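Local structure of transmembrane oligosaccharyl transferase (Archaeoglobus fulgidus, 3WAJ) at residues A21-S24 with V25-I29; V36-W39 with T40-G44; P201-A204 with G205-I208; G218-I221 with A222-I225. The protein is an archaeal membrane protein of the STT3/AglB oligosaccharyl transferase family, with a helical transmembrane region and a mixed helix-and-strand C-terminal region, and holds a zinc ion. All blocks are in the same frame, centred on the assembly; numbering follows the deposited sequence.

All four contacts are local and lie in the STT3 N-terminal family region. Contacts 1 and 3 are turns of regular helices, 19-30 and 199-214. Contact 4 is the start of helix 221-234, and contact 2 is a tight loop just before helix 47-60. Contacts 3 and 4 touch, since Ile-208 packs on Ile-221 and Ile-225; their centres are about 13 Å apart. Contact 3 is mostly buried, while the others mix buried and exposed residues. Apolar contacts dominate contact 4. Contact 3 adds a threonine hydroxyl bond. Contacts 1 and 2 each carry an arginine, and contact 2 alone forms a beta bridge.

Contact 1 of 4, residues A21-S24 with V25-I29; sequences ALIS and VKLRI
Ser-24 and Arg-28 meet one helical turn apart, through backbone and side chain alike. Arg-28 N donates to Ser-24 O at 2.8 Å. The Arg-28 side chain then runs back past the serine. Its CG sits beside the backbone N (chi1 -70°), and a bend at chi2 brings CD to 3.4 Å from Ser-24 OG. NE is equally near this hydroxyl, but the angle is poor and no hydrogen bond forms. The hydroxyl approaches the guanidinium obliquely.

The same i to i+4 spacing recurs one and two residues earlier. Leu-27 N donates to Ile-23 O at 2.9 Å, and Lys-26 N to Leu-22 O at 2.8 Å. These are the bonds of the alpha helix 19-30, which widens to a pi-type turn over residues 26-29. Val-25 N reaches Ala-21 O from above the carbonyl plane, at a longer 3.3 Å. Val-25 CG2 crowds the same oxygen, with Ala-21 O and CG2 3.1 Å apart. Ile-23 CG2 and Leu-27 CD2 touch loosely.

Further out, Tyr-486 of helix 474-491 packs on Ile-23, Lys-26 and Leu-27. Val-118 of helix 102-118 covers Ser-24 and Val-25. Lys-26 NZ turns away to hydrogen-bond Asn-31 OD1.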
loop_
_atom_site.group_PDB
_atom_site.type_symbol
_atom_site.label_atom_id
_atom_site.label_comp_id
_atom_site.label_asym_id
_atom_site.label_seq_id
_atom_site.Cartn_x
_atom_site.Cartn_y
_atom_site.Cartn_z
ATOM N N ALA A 21 -1.652 -28.856 -1.294
ATOM C CA ALA A 21 -1.505 -28.111 -2.546
ATOM C C ALA A 21 -2.858 -27.812 -3.177
ATOM O O ALA A 21 -3.002 -26.829 -3.900
ATOM C CB ALA A 21 -0.608 -28.846 -3.536
ATOM N N LEU A 22 -3.843 -28.663 -2.901
ATOM C CA LEU A 22 -5.203 -28.466 -3.410
ATOM C C LEU A 22 -5.995 -27.534 -2.492
ATOM O O LEU A 22 -6.759 -26.695 -2.964
ATOM C CB LEU A 22 -5.923 -29.809 -3.568
ATOM C CG LEU A 22 -5.371 -30.771 -4.623
ATOM C CD1 LEU A 22 -6.074 -32.112 -4.543
ATOM C CD2 LEU A 22 -5.486 -30.194 -6.029
ATOM N N ILE A 23 -5.804 -27.692 -1.186
ATOM C CA ILE A 23 -6.393 -26.799 -0.196
ATOM C C ILE A 23 -5.881 -25.376 -0.420
ATOM O O ILE A 23 -6.594 -24.391 -0.189
ATOM C CB ILE A 23 -6.037 -27.270 1.235
ATOM C CG1 ILE A 23 -6.339 -28.769 1.378
ATOM C CG2 ILE A 23 -6.768 -26.435 2.297
ATOM C CD1 ILE A 23 -5.879 -29.378 2.674
ATOM N N SER A 24 -4.639 -25.278 -0.884
ATOM C CA SER A 24 -4.010 -23.987 -1.116
ATOM C C SER A 24 -4.565 -23.344 -2.394
ATOM O O SER A 24 -4.772 -22.129 -2.445
ATOM C CB SER A 24 -2.489 -24.144 -1.185
ATOM O OG SER A 24 -1.838 -22.897 -1.056
ATOM N N VAL A 25 -4.813 -24.158 -3.418
ATOM C CA VAL A 25 -5.435 -23.651 -4.633
ATOM C C VAL A 25 -6.852 -23.209 -4.318
ATOM O O VAL A 25 -7.296 -22.153 -4.771
ATOM C CB VAL A 25 -5.459 -24.692 -5.765
ATOM C CG1 VAL A 25 -6.223 -24.150 -6.978
ATOM C CG2 VAL A 25 -4.053 -25.064 -6.174
ATOM N N LYS A 26 -7.555 -24.025 -3.541
ATOM C CA LYS A 26 -8.932 -23.728 -3.154
ATOM C C LYS A 26 -8.976 -22.387 -2.440
ATOM O O LYS A 26 -9.803 -21.534 -2.749
ATOM C CB LYS A 26 -9.498 -24.847 -2.257
ATOM C CG LYS A 26 -10.955 -24.655 -1.812
ATOM C CD LYS A 26 -11.049 -24.012 -0.422
ATOM C CE LYS A 26 -12.477 -23.987 0.116
ATOM N NZ LYS A 26 -13.434 -23.248 -0.727
ATOM N N LEU A 27 -8.051 -22.208 -1.503
ATOM C CA LEU A 27 -7.943 -20.974 -0.728
ATOM C C LEU A 27 -7.479 -19.778 -1.566
ATOM O O LEU A 27 -8.017 -18.684 -1.444
ATOM C CB LEU A 27 -7.011 -21.181 0.476
ATOM C CG LEU A 27 -7.651 -21.258 1.866
ATOM C CD1 LEU A 27 -9.004 -21.924 1.802
ATOM C CD2 LEU A 27 -6.743 -21.985 2.849
ATOM N N ARG A 28 -6.500 -19.967 -2.438
ATOM C CA ARG A 28 -5.903 -18.801 -3.103
ATOM C C ARG A 28 -6.420 -18.450 -4.496
ATOM O O ARG A 28 -6.356 -17.295 -4.906
ATOM C CB ARG A 28 -4.379 -18.906 -3.084
ATOM C CG ARG A 28 -3.814 -18.725 -1.699
ATOM C CD ARG A 28 -2.613 -19.619 -1.451
ATOM N NE ARG A 28 -2.358 -19.753 -0.019
ATOM C CZ ARG A 28 -1.279 -19.280 0.576
ATOM N NH1 ARG A 28 -0.363 -18.680 -0.153
ATOM N NH2 ARG A 28 -1.106 -19.419 1.880
ATOM N N ILE A 29 -6.934 -19.442 -5.212
ATOM C CA ILE A 29 -7.426 -19.229 -6.571
ATOM C C ILE A 29 -8.953 -19.283 -6.634
ATOM O O ILE A 29 -9.585 -18.478 -7.318
ATOM C CB ILE A 29 -6.805 -20.253 -7.543
ATOM C CG1 ILE A 29 -5.278 -20.136 -7.507
ATOM C CG2 ILE A 29 -7.352 -20.088 -8.957
ATOM C CD1 ILE A 29 -4.578 -20.726 -8.707
#

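Contact 2 of 4, residues V36-W39 with T40-G44; sequences VFTW and TVRLG
Val-36 O is approached by three groups, two of them from beyond the turn. Arg-42 N donates to it at 2.9 Å, in the carbonyl plane. Val-41 CA adds a CA-H...O contact to Val-36 O at 3.5 Å. The third, Thr-38 N, gives Val-36 O a weak bond, but its better acceptor is Thr-40 O at 3.1 Å. The bonds Arg-42 N to Val-36 O and Thr-38 N to Thr-40 O flank Phe-37 and Val-41, which form a single antiparallel bridge as a non-hydrogen-bonded pair. The chain thus reverses tightly through Thr-38, Trp-39 and Thr-40.

Phe-37 and Val-41 point the same way, with Phe-37 CE1 4.1 Å from Val-41 CG2. Val-36 CG1 lies over the centre of one face of the Phe-37 ring. At the turn, Trp-39 CZ3 comes to 3.5 Å from Thr-40 CG2. Arg-42 extends from CG to NE, its CG anti to the backbone N (chi1 171°). This carries CD to 3.9 Å from Trp-39 CZ2, with ring and guanidinium planes 50° apart.

The guanidinium is held by backbone oxygens of Ser-35, Ala-496, Gly-498 and Pro-499. Arg-106 of helix 102-118 bonds Thr-40 OG1 and Val-41 O. Leu-43 packs on helix 47-60, whose first residue, Asp-47, is a zinc ligand.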
loop_
_atom_site.group_PDB
_atom_site.type_symbol
_atom_site.label_atom_id
_atom_site.label_comp_id
_atom_site.label_asym_id
_atom_site.label_seq_id
_atom_site.Cartn_x
_atom_site.Cartn_y
_atom_site.Cartn_z
ATOM N N VAL A 36 -11.967 -11.119 -8.066
ATOM C CA VAL A 36 -10.948 -10.772 -9.045
ATOM C C VAL A 36 -11.536 -10.720 -10.455
ATOM O O VAL A 36 -11.290 -9.776 -11.215
ATOM C CB VAL A 36 -9.769 -11.760 -8.976
ATOM C CG1 VAL A 36 -8.717 -11.430 -10.038
ATOM C CG2 VAL A 36 -9.147 -11.762 -7.561
ATOM N N PHE A 37 -12.338 -11.716 -10.807
ATOM C CA PHE A 37 -12.976 -11.691 -12.119
ATOM C C PHE A 37 -14.415 -11.176 -12.060
ATOM O O PHE A 37 -15.366 -11.947 -12.066
ATOM C CB PHE A 37 -12.848 -13.050 -12.815
ATOM C CG PHE A 37 -11.423 -13.510 -12.941
ATOM C CD1 PHE A 37 -10.570 -12.925 -13.878
ATOM C CD2 PHE A 37 -10.912 -14.478 -12.089
ATOM C CE1 PHE A 37 -9.233 -13.315 -13.981
ATOM C CE2 PHE A 37 -9.577 -14.883 -12.185
ATOM C CZ PHE A 37 -8.738 -14.298 -13.133
ATOM N N THR A 38 -14.540 -9.850 -12.004
ATOM C CA THR A 38 -15.828 -9.170 -11.943
ATOM C C THR A 38 -16.004 -8.319 -13.177
ATOM O O THR A 38 -15.636 -8.724 -14.286
ATOM C CB THR A 38 -15.906 -8.195 -10.779
ATOM O OG1 THR A 38 -14.807 -8.408 -9.885
ATOM C CG2 THR A 38 -17.230 -8.316 -10.046
ATOM N N TRP A 39 -16.532 -7.115 -12.965
ATOM C CA TRP A 39 -16.818 -6.189 -14.053
ATOM C C TRP A 39 -15.561 -5.863 -14.867
ATOM O O TRP A 39 -15.665 -5.436 -16.008
ATOM C CB TRP A 39 -17.487 -4.917 -13.512
ATOM C CG TRP A 39 -17.088 -4.608 -12.103
ATOM C CD1 TRP A 39 -17.741 -4.983 -10.961
ATOM C CD2 TRP A 39 -15.934 -3.865 -11.683
ATOM N NE1 TRP A 39 -17.066 -4.510 -9.856
ATOM C CE2 TRP A 39 -15.954 -3.821 -10.270
ATOM C CE3 TRP A 39 -14.887 -3.232 -12.365
ATOM C CZ2 TRP A 39 -14.955 -3.172 -9.520
ATOM C CZ3 TRP A 39 -13.911 -2.581 -11.632
ATOM C CH2 TRP A 39 -13.941 -2.565 -10.218
ATOM N N THR A 40 -14.387 -6.071 -14.272
ATOM C CA THR A 40 -13.117 -6.045 -14.999
ATOM C C THR A 40 -12.231 -7.094 -14.340
ATOM O O THR A 40 -12.661 -7.725 -13.373
ATOM C CB THR A 40 -12.438 -4.665 -14.891
ATOM O OG1 THR A 40 -11.455 -4.515 -15.920
ATOM C CG2 THR A 40 -11.758 -4.512 -13.531
ATOM N N VAL A 41 -11.011 -7.308 -14.830
ATOM C CA VAL A 41 -10.109 -8.149 -14.045
ATOM C C VAL A 41 -9.371 -7.226 -13.107
ATOM O O VAL A 41 -8.693 -6.277 -13.516
ATOM C CB VAL A 41 -9.183 -9.106 -14.863
ATOM C CG1 VAL A 41 -8.856 -8.537 -16.185
ATOM C CG2 VAL A 41 -7.897 -9.466 -14.066
ATOM N N ARG A 42 -9.538 -7.514 -11.831
ATOM C CA ARG A 42 -9.370 -6.522 -10.794
ATOM C C ARG A 42 -8.279 -6.981 -9.841
ATOM O O ARG A 42 -8.508 -7.835 -8.992
ATOM C CB ARG A 42 -10.721 -6.363 -10.087
ATOM C CG ARG A 42 -10.723 -5.548 -8.844
ATOM C CD ARG A 42 -12.115 -5.521 -8.233
ATOM N NE ARG A 42 -12.096 -4.700 -7.028
ATOM C CZ ARG A 42 -12.213 -5.183 -5.804
ATOM N NH1 ARG A 42 -12.403 -6.487 -5.630
ATOM N NH2 ARG A 42 -12.155 -4.360 -4.764
ATOM N N LEU A 43 -7.082 -6.424 -10.025
ATOM C CA LEU A 43 -5.921 -6.729 -9.194
ATOM C C LEU A 43 -6.160 -6.122 -7.816
ATOM O O LEU A 43 -6.903 -5.156 -7.688
ATOM C CB LEU A 43 -4.632 -6.150 -9.822
ATOM C CG LEU A 43 -4.220 -6.668 -11.208
ATOM C CD1 LEU A 43 -3.000 -5.914 -11.765
ATOM C CD2 LEU A 43 -3.939 -8.164 -11.171
ATOM N N GLY A 44 -5.529 -6.681 -6.791
ATOM C CA GLY A 44 -5.751 -6.214 -5.437
ATOM C C GLY A 44 -5.018 -4.929 -5.098
ATOM O O GLY A 44 -4.101 -4.508 -5.826
#

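Contact 3 of 4, residues P201-A204 with G205-I208; sequences PVIA and GITI
Thr-207 turns its hydroxyl back onto Ala-204 because OG1 sits between the backbone N and the carbonyl carbon (chi1 61°). Thr-207 OG1 donates to Ala-204 O at 2.6 Å. Ile-208 N donates to Ala-204 O as well, at 3.1 Å and from the same face of the carbonyl plane, so two donors share one acceptor.

Ile-206 takes a different rotamer. Its CG1 lies beside the backbone N (chi1 -78°), which places CG1 3.3 Å from Val-202 O. The tip then reaches both earlier side chains: Ile-206 CD1 is 4.3 Å from Ile-203 CD1 and 4.4 Å from Val-202 CG1. Ile-206 N makes only weak bonds, to Val-202 O and Ile-203 O. On either side the backbone is more regular. Gly-205 N donates to Pro-201 O at 2.8 Å, and Thr-207 N to Ile-203 O at 3.0 Å.

Ala-204 and Thr-207 face helix 163-181, where Thr-176 OG1 hydrogen-bonds Thr-207 OG1. Ile-208 packs on helices 163-181, 221-234 and 243-261. A hydroxyl that bonds a carbonyl of the preceding turn is a familiar way for a buried threonine to sit in a membrane helix, as here in helix 199-214.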
loop_
_atom_site.group_PDB
_atom_site.type_symbol
_atom_site.label_atom_id
_atom_site.label_comp_id
_atom_site.label_asym_id
_atom_site.label_seq_id
_atom_site.Cartn_x
_atom_site.Cartn_y
_atom_site.Cartn_z
ATOM N N PRO A 201 25.819 -25.458 -3.248
ATOM C CA PRO A 201 25.934 -24.049 -2.840
ATOM C C PRO A 201 25.548 -23.054 -3.938
ATOM O O PRO A 201 24.944 -22.034 -3.608
ATOM C CB PRO A 201 27.421 -23.904 -2.478
ATOM C CG PRO A 201 28.107 -25.032 -3.184
ATOM C CD PRO A 201 27.116 -26.154 -3.161
ATOM N N VAL A 202 25.895 -23.336 -5.196
ATOM C CA VAL A 202 25.505 -22.487 -6.332
ATOM C C VAL A 202 23.987 -22.224 -6.365
ATOM O O VAL A 202 23.543 -21.096 -6.622
ATOM C CB VAL A 202 26.012 -23.063 -7.686
ATOM C CG1 VAL A 202 25.321 -22.395 -8.874
ATOM C CG2 VAL A 202 27.522 -22.895 -7.800
ATOM N N ILE A 203 23.207 -23.266 -6.087
ATOM C CA ILE A 203 21.757 -23.140 -5.989
ATOM C C ILE A 203 21.381 -22.198 -4.843
ATOM O O ILE A 203 20.562 -21.290 -5.013
ATOM C CB ILE A 203 21.074 -24.515 -5.760
ATOM C CG1 ILE A 203 21.187 -25.402 -7.005
ATOM C CG2 ILE A 203 19.614 -24.342 -5.345
ATOM C CD1 ILE A 203 20.813 -24.715 -8.292
ATOM N N ALA A 204 21.983 -22.424 -3.678
ATOM C CA ALA A 204 21.691 -21.624 -2.493
ATOM C C ALA A 204 22.024 -20.150 -2.744
ATOM O O ALA A 204 21.287 -19.253 -2.331
ATOM C CB ALA A 204 22.459 -22.147 -1.302
ATOM N N GLY A 205 23.138 -19.907 -3.426
ATOM C CA GLY A 205 23.509 -18.565 -3.826
ATOM C C GLY A 205 22.478 -17.965 -4.768
ATOM O O GLY A 205 22.301 -16.749 -4.808
ATOM N N ILE A 206 21.795 -18.820 -5.529
ATOM C CA ILE A 206 20.775 -18.363 -6.470
ATOM C C ILE A 206 19.530 -17.919 -5.724
ATOM O O ILE A 206 18.934 -16.894 -6.052
ATOM C CB ILE A 206 20.432 -19.444 -7.536
ATOM C CG1 ILE A 206 21.514 -19.491 -8.614
ATOM C CG2 ILE A 206 19.100 -19.162 -8.197
ATOM C CD1 ILE A 206 21.380 -20.651 -9.565
ATOM N N THR A 207 19.140 -18.693 -4.716
ATOM C CA THR A 207 17.970 -18.358 -3.907
ATOM C C THR A 207 18.190 -17.048 -3.143
ATOM O O THR A 207 17.272 -16.241 -3.017
ATOM C CB THR A 207 17.603 -19.488 -2.938
ATOM O OG1 THR A 207 18.699 -19.712 -2.046
ATOM C CG2 THR A 207 17.298 -20.767 -3.699
ATOM N N ILE A 208 19.403 -16.824 -2.643
ATOM C CA ILE A 208 19.688 -15.530 -2.024
ATOM C C ILE A 208 19.576 -14.412 -3.058
ATOM O O ILE A 208 18.820 -13.450 -2.869
ATOM C CB ILE A 208 21.057 -15.487 -1.343
ATOM C CG1 ILE A 208 21.029 -16.357 -0.083
ATOM C CG2 ILE A 208 21.432 -14.036 -0.984
ATOM C CD1 ILE A 208 22.354 -16.469 0.610
#

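Contact 4 of 4, residues G218-I221 with A222-I225; sequences GFII and APII
Two backbone hydrogen bonds join Phe-219 to Ala-222 and Ile-221 to Ile-225. Ala-222 N reaches Phe-219 O at 2.8 Å from above the carbonyl plane, three residues on. Ile-225 N reaches Ile-221 O at 3.1 Å, four residues on, and is almost straight at 176°. The chain thus passes from a short 3-10 segment, 218-220, into the alpha helix 221-234. Pro-223 lies in the first turn of that helix. It has no N-H to give, and its CD instead lies 3.2 Å from Phe-219 O and 3.1 Å from Ile-220 O.

The apolar contacts fall into two groups. Ile-220 crosses Pro-223 at about a right angle, with Ile-220 CD1 4.1 Å from Pro-223 CG. Ile-221 directs CG1 along the helix, anti to its own N (chi1 -172°). Ile-221 CG1 is then 4.2 Å from Ile-225 CD1, and Ile-221 CD1 is 4.3 Å from Ile-224 CD1.

Ile-221 also packs on Gln-170 and Leu-174 of helix 163-181, and on Tyr-211 of helix 199-214. Ala-222 faces Val-283 and Ser-287 of helix 278-303. The Phe-219 ring meets the ring of Phe-279 edge-to-face.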
loop_
_atom_site.group_PDB
_atom_site.type_symbol
_atom_site.label_atom_id
_atom_site.label_comp_id
_atom_site.label_asym_id
_atom_site.label_seq_id
_atom_site.Cartn_x
_atom_site.Cartn_y
_atom_site.Cartn_z
ATOM N N GLY A 218 16.529 -7.285 0.951
ATOM C CA GLY A 218 16.743 -8.707 1.173
ATOM C C GLY A 218 18.175 -9.100 1.437
ATOM O O GLY A 218 18.449 -10.257 1.774
ATOM N N PHE A 219 19.094 -8.146 1.298
ATOM C CA PHE A 219 20.488 -8.379 1.687
ATOM C C PHE A 219 20.548 -8.794 3.161
ATOM O O PHE A 219 21.518 -9.390 3.603
ATOM C CB PHE A 219 21.321 -7.110 1.468
ATOM C CG PHE A 219 20.891 -5.961 2.339
ATOM C CD1 PHE A 219 21.407 -5.817 3.628
ATOM C CD2 PHE A 219 19.943 -5.055 1.895
ATOM C CE1 PHE A 219 20.987 -4.787 4.456
ATOM C CE2 PHE A 219 19.525 -4.013 2.707
ATOM C CZ PHE A 219 20.051 -3.879 3.993
ATOM N N ILE A 220 19.503 -8.453 3.911
ATOM C CA ILE A 220 19.397 -8.773 5.331
ATOM C C ILE A 220 19.552 -10.269 5.632
ATOM O O ILE A 220 19.928 -10.637 6.737
ATOM C CB ILE A 220 18.050 -8.240 5.916
ATOM C CG1 ILE A 220 18.170 -7.979 7.414
ATOM C CG2 ILE A 220 16.911 -9.224 5.653
ATOM C CD1 ILE A 220 19.308 -7.092 7.783
ATOM N N ILE A 221 19.271 -11.134 4.658
ATOM C CA ILE A 221 19.482 -12.569 4.847
ATOM C C ILE A 221 20.979 -12.864 5.029
ATOM O O ILE A 221 21.359 -13.869 5.633
ATOM C CB ILE A 221 18.900 -13.394 3.666
ATOM C CG1 ILE A 221 18.956 -14.891 3.957
ATOM C CG2 ILE A 221 19.666 -13.130 2.394
ATOM C CD1 ILE A 221 18.117 -15.308 5.127
ATOM N N ALA A 222 21.836 -11.979 4.522
ATOM C CA ALA A 222 23.283 -12.192 4.644
ATOM C C ALA A 222 23.810 -12.138 6.099
ATOM O O ALA A 222 24.498 -13.067 6.527
ATOM C CB ALA A 222 24.085 -11.273 3.699
ATOM N N PRO A 223 23.497 -11.057 6.856
ATOM C CA PRO A 223 23.852 -11.036 8.283
ATOM C C PRO A 223 23.290 -12.240 9.035
ATOM O O PRO A 223 23.960 -12.780 9.918
ATOM C CB PRO A 223 23.166 -9.770 8.800
ATOM C CG PRO A 223 23.023 -8.891 7.612
ATOM C CD PRO A 223 22.893 -9.782 6.418
ATOM N N ILE A 224 22.074 -12.657 8.686
ATOM C CA ILE A 224 21.438 -13.803 9.342
ATOM C C ILE A 224 22.279 -15.076 9.223
ATOM O O ILE A 224 22.623 -15.693 10.224
ATOM C CB ILE A 224 20.007 -14.040 8.810
ATOM C CG1 ILE A 224 19.073 -12.908 9.262
ATOM C CG2 ILE A 224 19.462 -15.386 9.271
ATOM C CD1 ILE A 224 17.672 -13.007 8.681
ATOM N N ILE A 225 22.608 -15.460 7.994
ATOM C CA ILE A 225 23.475 -16.607 7.747
ATOM C C ILE A 225 24.850 -16.458 8.404
ATOM O O ILE A 225 25.419 -17.433 8.891
ATOM C CB ILE A 225 23.641 -16.860 6.237
ATOM C CG1 ILE A 225 22.281 -17.147 5.610
ATOM C CG2 ILE A 225 24.603 -18.024 5.979
ATOM C CD1 ILE A 225 22.327 -17.368 4.112
#